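Local structure of DNA replication regulator protein HobA (Helicobacter pylori, 2UVP) at residues N100-S105 against L129-L134; L152-H157 against Y163-L168. The protein is required to initiate DNA replication and increases the binding of the initiator DnaA to the oriC region. One frame throughout, in Å; residues are numbered along the deposited sequence.

Interaction 1: residues N100-S105 against L129-L134; sequences NDANLS and LKTILL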
ATOM      1  N   ASN A 100      15.570   9.956   7.461  1.00 41.87           N
ATOM      2  CA  ASN A 100      16.595  10.880   7.976  1.00 42.97           C
ATOM      3  C   ASN A 100      16.011  12.287   8.080  1.00 43.18           C
ATOM      4  O   ASN A 100      15.575  12.817   7.060  1.00 43.98           O
ATOM      5  CB  ASN A 100      17.817  10.898   7.056  1.00 43.45           C
ATOM      6  CG  ASN A 100      19.095  11.214   7.796  1.00 44.61           C
ATOM      7  OD1 ASN A 100      19.907  12.014   7.331  1.00 46.33           O
ATOM      8  ND2 ASN A 100      19.286  10.584   8.957  1.00 45.93           N
ATOM      9  N   ASP A 101      16.001  12.923   9.264  1.00 43.18           N
ATOM     10  CA  ASP A 101      16.713  12.522  10.493  1.00 42.50           C
ATOM     11  C   ASP A 101      15.815  12.257  11.730  1.00 41.55           C
ATOM     12  O   ASP A 101      14.667  12.722  11.807  1.00 42.22           O
ATOM     13  CB  ASP A 101      17.703  13.623  10.859  1.00 43.12           C
ATOM     14  CG  ASP A 101      17.007  14.942  11.183  1.00 44.37           C
ATOM     15  OD1 ASP A 101      16.821  15.251  12.383  1.00 45.26           O
ATOM     16  OD2 ASP A 101      16.620  15.657  10.234  1.00 46.48           O
ATOM     17  N   ALA A 102      16.375  11.555  12.718  1.00 39.66           N
ATOM     18  CA  ALA A 102      15.614  11.031  13.864  1.00 37.46           C
ATOM     19  C   ALA A 102      15.071  12.059  14.877  1.00 35.98           C
ATOM     20  O   ALA A 102      14.059  11.801  15.530  1.00 34.37           O
ATOM     21  CB  ALA A 102      16.422   9.955  14.585  1.00 37.45           C
ATOM     22  N   ASN A 103      15.754  13.194  15.034  1.00 34.79           N
ATOM     23  CA  ASN A 103      15.292  14.220  15.979  1.00 33.78           C
ATOM     24  C   ASN A 103      13.994  14.875  15.524  1.00 32.32           C
ATOM     25  O   ASN A 103      13.101  15.117  16.351  1.00 31.77           O
ATOM     26  CB  ASN A 103      16.373  15.276  16.265  1.00 34.22           C
ATOM     27  CG  ASN A 103      17.442  14.777  17.225  1.00 35.84           C
ATOM     28  OD1 ASN A 103      17.164  14.031  18.178  1.00 37.67           O
ATOM     29  ND2 ASN A 103      18.682  15.199  16.985  1.00 38.13           N
ATOM     30  N   LEU A 104      13.886  15.152  14.220  1.00 31.46           N
ATOM     31  CA  LEU A 104      12.620  15.630  13.641  1.00 29.62           C
ATOM     32  C   LEU A 104      11.485  14.632  13.848  1.00 28.08           C
ATOM     33  O   LEU A 104      10.430  15.003  14.367  1.00 26.91           O
ATOM     34  CB  LEU A 104      12.750  15.975  12.155  1.00 30.27           C
ATOM     35  CG  LEU A 104      13.233  17.368  11.734  1.00 31.34           C
ATOM     36  CD1 LEU A 104      12.936  17.601  10.259  1.00 32.46           C
ATOM     37  CD2 LEU A 104      12.617  18.473  12.573  1.00 32.65           C
ATOM     38  N   SER A 105      11.704  13.369  13.469  1.00 26.66           N
ATOM     39  CA  SER A 105      10.662  12.350  13.663  1.00 24.97           C
ATOM     40  C   SER A 105      10.241  12.250  15.127  1.00 24.46           C
ATOM     41  O   SER A 105       9.057  12.233  15.436  1.00 23.15           O
ATOM     42  CB  SER A 105      11.107  10.978  13.151  1.00 25.12           C
ATOM     43  OG  SER A 105      11.501  11.046  11.800  1.00 26.10           O
ATOM     44  N   LEU A 129      16.108   5.078  12.902  1.00 22.44           N
ATOM     45  CA  LEU A 129      15.283   4.176  13.703  1.00 22.05           C
ATOM     46  C   LEU A 129      16.011   3.813  14.996  1.00 22.25           C
ATOM     47  O   LEU A 129      15.420   3.828  16.068  1.00 21.80           O
ATOM     48  CB  LEU A 129      14.919   2.912  12.908  1.00 21.56           C
ATOM     49  CG  LEU A 129      13.957   1.936  13.622  1.00 22.14           C
ATOM     50  CD1 LEU A 129      12.611   2.605  13.977  1.00 22.05           C
ATOM     51  CD2 LEU A 129      13.761   0.694  12.769  1.00 21.15           C
ATOM     52  N   LYS A 130      17.305   3.499  14.894  1.00 23.45           N
ATOM     53  CA  LYS A 130      18.084   3.165  16.080  1.00 24.34           C
ATOM     54  C   LYS A 130      17.984   4.281  17.112  1.00 24.30           C
ATOM     55  O   LYS A 130      17.702   4.026  18.272  1.00 23.82           O
ATOM     56  CB  LYS A 130      19.543   2.872  15.717  1.00 25.36           C
ATOM     57  CG  LYS A 130      20.363   2.354  16.885  1.00 28.06           C
ATOM     58  CD  LYS A 130      21.172   1.117  16.492  1.00 34.02           C
ATOM     59  CE  LYS A 130      22.578   1.469  16.049  1.00 37.45           C
ATOM     60  NZ  LYS A 130      23.540   0.381  16.435  1.00 38.66           N
ATOM     61  N   THR A 131      18.167   5.519  16.663  1.00 25.10           N
ATOM     62  CA  THR A 131      18.084   6.680  17.544  1.00 26.16           C
ATOM     63  C   THR A 131      16.717   6.793  18.223  1.00 26.00           C
ATOM     64  O   THR A 131      16.626   7.129  19.396  1.00 26.48           O
ATOM     65  CB  THR A 131      18.433   7.975  16.759  1.00 26.64           C
ATOM     66  OG1 THR A 131      19.759   7.854  16.219  1.00 28.46           O
ATOM     67  CG2 THR A 131      18.377   9.194  17.655  1.00 27.88           C
ATOM     68  N   ILE A 132      15.652   6.496  17.484  1.00 25.96           N
ATOM     69  CA  ILE A 132      14.303   6.587  18.023  1.00 26.55           C
ATOM     70  C   ILE A 132      14.090   5.515  19.100  1.00 25.98           C
ATOM     71  O   ILE A 132      13.561   5.788  20.188  1.00 25.91           O
ATOM     72  CB  ILE A 132      13.261   6.503  16.870  1.00 26.86           C
ATOM     73  CG1 ILE A 132      12.978   7.913  16.350  1.00 28.68           C
ATOM     74  CG2 ILE A 132      11.975   5.832  17.320  1.00 28.31           C
ATOM     75  CD1 ILE A 132      12.235   7.953  15.048  1.00 30.07           C
ATOM     76  N   LEU A 133      14.548   4.304  18.803  1.00 25.76           N
ATOM     77  CA  LEU A 133      14.366   3.192  19.721  1.00 26.38           C
ATOM     78  C   LEU A 133      15.222   3.375  20.973  1.00 27.30           C
ATOM     79  O   LEU A 133      14.862   2.898  22.042  1.00 27.71           O
ATOM     80  CB  LEU A 133      14.648   1.868  19.008  1.00 25.36           C
ATOM     81  CG  LEU A 133      13.697   1.567  17.837  1.00 24.89           C
ATOM     82  CD1 LEU A 133      14.055   0.247  17.201  1.00 24.02           C
ATOM     83  CD2 LEU A 133      12.231   1.587  18.256  1.00 23.73           C
ATOM     84  N   LEU A 134      16.338   4.088  20.819  1.00 28.38           N
ATOM     85  CA  LEU A 134      17.224   4.473  21.934  1.00 29.59           C
ATOM     86  C   LEU A 134      16.635   5.559  22.848  1.00 30.11           C
ATOM     87  O   LEU A 134      17.159   5.809  23.945  1.00 30.09           O
ATOM     88  CB  LEU A 134      18.559   4.960  21.367  1.00 29.49           C
ATOM     89  CG  LEU A 134      19.877   4.191  21.555  1.00 31.56           C
ATOM     90  CD1 LEU A 134      19.715   2.725  21.953  1.00 30.65           C
ATOM     91  CD2 LEU A 134      20.746   4.315  20.314  1.00 31.98           C
TER
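Ala102, the first residue of helix 102-112, lies against Thr131 of helix 127-133, and their CA atoms are only 6.2 Å apart. The close approach is consistent with the small alanine side chain. Its methyl meets Thr131 flank-on, with Ala102 CB 3.6 Å from Thr131 CB and 3.7 Å from Thr131 CG2. A chi1 of -59° sets the two branches of Thr131 to different tasks: OG1 lies beside the backbone N and hydrogen-bonds to Glu127 O one turn earlier in its own helix, while CG2, trans to that N, faces the alanine. The threonine is exposed and closes the solvent end of a contact that is otherwise buried. Deeper in, Ile132 serves both residues of the other helix. Its CG1 lies 4.4 Å from Ala102 CB, and the chain then runs on extended (chi2 167°) to bring CD1 within 3.7 Å of Ser105 CB.

The two helices belong to successive beta-alpha-beta units of a parallel sheet: helix 102-112 leads into strand 116-121 and helix 127-133 connects that strand to 139-143. Ile132 is also bordered by Phe118 of the intervening strand and by Pro98 of a loop, and Ser105 leans on the same proline. The hydroxyl of Ser105 makes a weak hydrogen bond to Phe96 O.

A cis peptide between Asn100 and Asp101 precedes helix 102-112. Asp101 is the N-cap of this helix, and Leu104 N donates to Asp101 OD1 over a long, weak but nearly straight bond (3.5 Å, 166°). Leu104 and Ser105 also pack against apolar side chains of a neighbouring subunit.

Interaction 2: residues L152-H157 against Y163-L168; sequences LLLKEH and YKLLQL
Three leucine contacts form the tight part of the interface between Leu152-His157 and Tyr163-Leu168. Leu154 reaches into the helix with both methyls: Leu154 CD2 lies 3.7 Å from Leu168 CD1 as the two side chains slide past each other in opposite directions, and Leu154 CD1 lies 3.8 Å from Leu165 CD2, those two chains crossing at about a right angle. Leu168 CD1 has a second partner in Leu152 CD1, met tip to tip at 4.2 Å; with its CG trans to the backbone N (chi1 177°), Leu152 extends toward the helix.

Toward solvent the contact loosens at the exposed Lys155, beside the buried Lys164. Lys164 stretches straight beyond CG, whereas Lys155 bends at chi3 (-86°), and its CE comes to 4.2 Å from Lys164 NZ. The two ammonium nitrogens, Lys155 NZ and Lys164 NZ, are 4.4 Å apart, a like-charge pair probably eased by the salt bridge from Lys164 to Asp158. Lys164 also makes a cation-pi contact with Trp31, and an acetate, probably from the crystallisation liquor, lies about 3 Å from its side chain.

Trp142 of strand 139-143 touches all four leucines, giving the apolar cluster a shared aromatic surface. Backbone hydrogen bonds of Leu152 with Leu141 and Leu143 place 152-153 as the outermost strand, beside 139-143, while Leu165 continues onto Trp66 and Phe67, so helix 161-180 packs against both strand 152-153 and helix 65-75.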
ATOM      1  N   LEU A 152      13.157  -8.621  24.001  1.00 25.28           N
ATOM      2  CA  LEU A 152      12.864 -10.012  23.702  1.00 23.91           C
ATOM      3  C   LEU A 152      13.854 -10.402  22.621  1.00 23.12           C
ATOM      4  O   LEU A 152      13.911  -9.788  21.550  1.00 21.53           O
ATOM      5  CB  LEU A 152      11.400 -10.134  23.258  1.00 24.27           C
ATOM      6  CG  LEU A 152      10.655 -11.386  22.779  1.00 25.93           C
ATOM      7  CD1 LEU A 152      11.169 -12.726  23.268  1.00 29.92           C
ATOM      8  CD2 LEU A 152       9.172 -11.185  23.154  1.00 24.11           C
ATOM      9  N   LEU A 153      14.667 -11.413  22.913  1.00 22.47           N
ATOM     10  CA  LEU A 153      15.754 -11.799  22.030  1.00 22.20           C
ATOM     11  C   LEU A 153      15.358 -12.937  21.104  1.00 22.02           C
ATOM     12  O   LEU A 153      14.793 -13.939  21.566  1.00 21.84           O
ATOM     13  CB  LEU A 153      16.960 -12.224  22.859  1.00 22.45           C
ATOM     14  CG  LEU A 153      17.882 -11.088  23.282  1.00 25.04           C
ATOM     15  CD1 LEU A 153      18.922 -11.635  24.292  1.00 27.40           C
ATOM     16  CD2 LEU A 153      18.538 -10.461  22.062  1.00 24.79           C
ATOM     17  N   LEU A 154      15.642 -12.756  19.811  1.00 21.34           N
ATOM     18  CA  LEU A 154      15.373 -13.761  18.771  1.00 21.72           C
ATOM     19  C   LEU A 154      16.692 -14.113  18.093  1.00 21.48           C
ATOM     20  O   LEU A 154      17.623 -13.320  18.110  1.00 21.02           O
ATOM     21  CB  LEU A 154      14.424 -13.205  17.695  1.00 21.91           C
ATOM     22  CG  LEU A 154      13.100 -12.504  18.045  1.00 24.30           C
ATOM     23  CD1 LEU A 154      12.636 -11.656  16.846  1.00 23.81           C
ATOM     24  CD2 LEU A 154      12.014 -13.474  18.432  1.00 25.81           C
ATOM     25  N   LYS A 155      16.756 -15.285  17.476  1.00 21.37           N
ATOM     26  CA  LYS A 155      17.934 -15.691  16.708  1.00 22.34           C
ATOM     27  C   LYS A 155      17.695 -15.467  15.209  1.00 21.62           C
ATOM     28  O   LYS A 155      16.793 -16.052  14.613  1.00 20.55           O
ATOM     29  CB  LYS A 155      18.294 -17.148  17.042  1.00 22.39           C
ATOM     30  CG  LYS A 155      18.699 -17.315  18.507  1.00 24.78           C
ATOM     31  CD  LYS A 155      18.820 -18.765  18.967  1.00 25.84           C
ATOM     32  CE  LYS A 155      17.465 -19.310  19.413  1.00 31.17           C
ATOM     33  NZ  LYS A 155      17.594 -20.311  20.507  1.00 34.03           N
ATOM     34  N   GLU A 156      18.503 -14.602  14.604  1.00 22.25           N
ATOM     35  CA  GLU A 156      18.289 -14.184  13.216  1.00 23.32           C
ATOM     36  C   GLU A 156      18.211 -15.303  12.171  1.00 23.24           C
ATOM     37  O   GLU A 156      17.381 -15.239  11.249  1.00 22.96           O
ATOM     38  CB  GLU A 156      19.335 -13.129  12.783  1.00 23.43           C
ATOM     39  CG  GLU A 156      19.067 -12.540  11.393  1.00 23.80           C
ATOM     40  CD  GLU A 156      20.030 -11.420  10.997  1.00 25.56           C
ATOM     41  OE1 GLU A 156      19.861 -10.858   9.887  1.00 27.75           O
ATOM     42  OE2 GLU A 156      20.954 -11.122  11.778  1.00 29.47           O
ATOM     43  N   HIS A 157      19.076 -16.306  12.292  1.00 23.03           N
ATOM     44  CA  HIS A 157      19.158 -17.341  11.256  1.00 23.01           C
ATOM     45  C   HIS A 157      18.563 -18.673  11.705  1.00 21.08           C
ATOM     46  O   HIS A 157      18.817 -19.717  11.113  1.00 22.38           O
ATOM     47  CB  HIS A 157      20.593 -17.480  10.742  1.00 24.91           C
ATOM     48  CG  HIS A 157      21.140 -16.202  10.187  1.00 27.17           C
ATOM     49  ND1 HIS A 157      22.022 -15.406  10.885  1.00 31.52           N
ATOM     50  CD2 HIS A 157      20.897 -15.563   9.017  1.00 31.66           C
ATOM     51  CE1 HIS A 157      22.313 -14.338  10.162  1.00 32.54           C
ATOM     52  NE2 HIS A 157      21.645 -14.408   9.024  1.00 33.38           N
ATOM     53  N   TYR A 163       7.887 -19.356  12.729  1.00  9.52           N
ATOM     54  CA  TYR A 163       6.946 -19.949  13.669  1.00  9.81           C
ATOM     55  C   TYR A 163       7.014 -19.297  15.052  1.00  9.66           C
ATOM     56  O   TYR A 163       5.973 -19.067  15.694  1.00  9.93           O
ATOM     57  CB  TYR A 163       7.269 -21.433  13.845  1.00  9.35           C
ATOM     58  CG  TYR A 163       7.249 -22.278  12.583  1.00 10.30           C
ATOM     59  CD1 TYR A 163       6.049 -22.746  12.057  1.00 12.89           C
ATOM     60  CD2 TYR A 163       8.437 -22.668  11.975  1.00  9.48           C
ATOM     61  CE1 TYR A 163       6.022 -23.582  10.927  1.00 10.22           C
ATOM     62  CE2 TYR A 163       8.433 -23.493  10.839  1.00 11.12           C
ATOM     63  CZ  TYR A 163       7.220 -23.943  10.324  1.00  9.87           C
ATOM     64  OH  TYR A 163       7.226 -24.796   9.241  1.00  9.69           O
ATOM     65  N   LYS A 164       8.225 -19.004  15.518  1.00  9.76           N
ATOM     66  CA  LYS A 164       8.409 -18.408  16.837  1.00 11.14           C
ATOM     67  C   LYS A 164       7.765 -17.036  16.904  1.00 10.09           C
ATOM     68  O   LYS A 164       7.178 -16.657  17.916  1.00 10.44           O
ATOM     69  CB  LYS A 164       9.907 -18.320  17.168  1.00 10.49           C
ATOM     70  CG  LYS A 164      10.536 -19.716  17.322  1.00 11.13           C
ATOM     71  CD  LYS A 164      12.014 -19.669  17.819  1.00 13.57           C
ATOM     72  CE  LYS A 164      12.530 -21.128  17.860  1.00 16.13           C
ATOM     73  NZ  LYS A 164      13.952 -21.212  18.256  1.00 23.06           N
ATOM     74  N   LEU A 165       7.846 -16.297  15.804  1.00  9.99           N
ATOM     75  CA  LEU A 165       7.170 -14.997  15.760  1.00  9.06           C
ATOM     76  C   LEU A 165       5.653 -15.152  15.978  1.00  9.12           C
ATOM     77  O   LEU A 165       5.070 -14.435  16.781  1.00 10.46           O
ATOM     78  CB  LEU A 165       7.484 -14.259  14.456  1.00  9.79           C
ATOM     79  CG  LEU A 165       8.934 -13.753  14.311  1.00  8.09           C
ATOM     80  CD1 LEU A 165       9.165 -13.220  12.910  1.00 10.36           C
ATOM     81  CD2 LEU A 165       9.248 -12.672  15.366  1.00  8.79           C
ATOM     82  N   LEU A 166       5.029 -16.079  15.257  1.00  9.20           N
ATOM     83  CA  LEU A 166       3.599 -16.363  15.448  1.00  9.53           C
ATOM     84  C   LEU A 166       3.311 -16.752  16.893  1.00  9.72           C
ATOM     85  O   LEU A 166       2.316 -16.327  17.491  1.00  9.59           O
ATOM     86  CB  LEU A 166       3.127 -17.477  14.507  1.00  9.91           C
ATOM     87  CG  LEU A 166       3.222 -17.204  13.011  1.00 10.79           C
ATOM     88  CD1 LEU A 166       2.582 -18.366  12.289  1.00 13.38           C
ATOM     89  CD2 LEU A 166       2.504 -15.910  12.658  1.00 13.98           C
ATOM     90  N   GLN A 167       4.184 -17.593  17.436  1.00 10.15           N
ATOM     91  CA  GLN A 167       3.956 -18.151  18.751  1.00 10.94           C
ATOM     92  C   GLN A 167       4.029 -17.031  19.807  1.00 10.56           C
ATOM     93  O   GLN A 167       3.191 -16.956  20.725  1.00 10.10           O
ATOM     94  CB  GLN A 167       4.984 -19.239  19.016  1.00 11.52           C
ATOM     95  CG  GLN A 167       4.652 -20.014  20.273  1.00 12.99           C
ATOM     96  CD  GLN A 167       5.714 -21.045  20.607  1.00 13.96           C
ATOM     97  OE1 GLN A 167       6.538 -21.408  19.764  1.00 15.55           O
ATOM     98  NE2 GLN A 167       5.736 -21.467  21.872  1.00 15.54           N
ATOM     99  N   LEU A 168       5.006 -16.140  19.659  1.00 10.52           N
ATOM    100  CA  LEU A 168       5.119 -15.001  20.597  1.00 10.73           C
ATOM    101  C   LEU A 168       3.936 -14.044  20.453  1.00 10.57           C
ATOM    102  O   LEU A 168       3.436 -13.504  21.446  1.00 10.23           O
ATOM    103  CB  LEU A 168       6.422 -14.241  20.380  1.00 10.63           C
ATOM    104  CG  LEU A 168       7.684 -15.025  20.784  1.00 10.15           C
ATOM    105  CD1 LEU A 168       8.879 -14.328  20.160  1.00  9.57           C
ATOM    106  CD2 LEU A 168       7.807 -15.179  22.350  1.00 10.69           C
TER
HETATM  107  O   HOH W   1      15.594 -21.593  20.993  1.00 34.51           O

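In the fold
The two contacts follow one another along the chain, 100-134 before 152-168, and they stand apart: their centres are 25 Å from each other and their nearest atoms about 11 Å. What they share is the parallel sheet, in the order 88-90, 55-60, 116-121, 139-143, 152-153. The first joins the helices before and after strand 116-121; the second sets the helix that follows edge strand 152-153 against that strand. The topology is consistent with a three-layer alpha/beta fold, helices 102-112 and 127-133 on one face and 65-75 and 161-180 on the other. Residues in both pairs of segments also reach neighbouring subunits of the four-chain assembly.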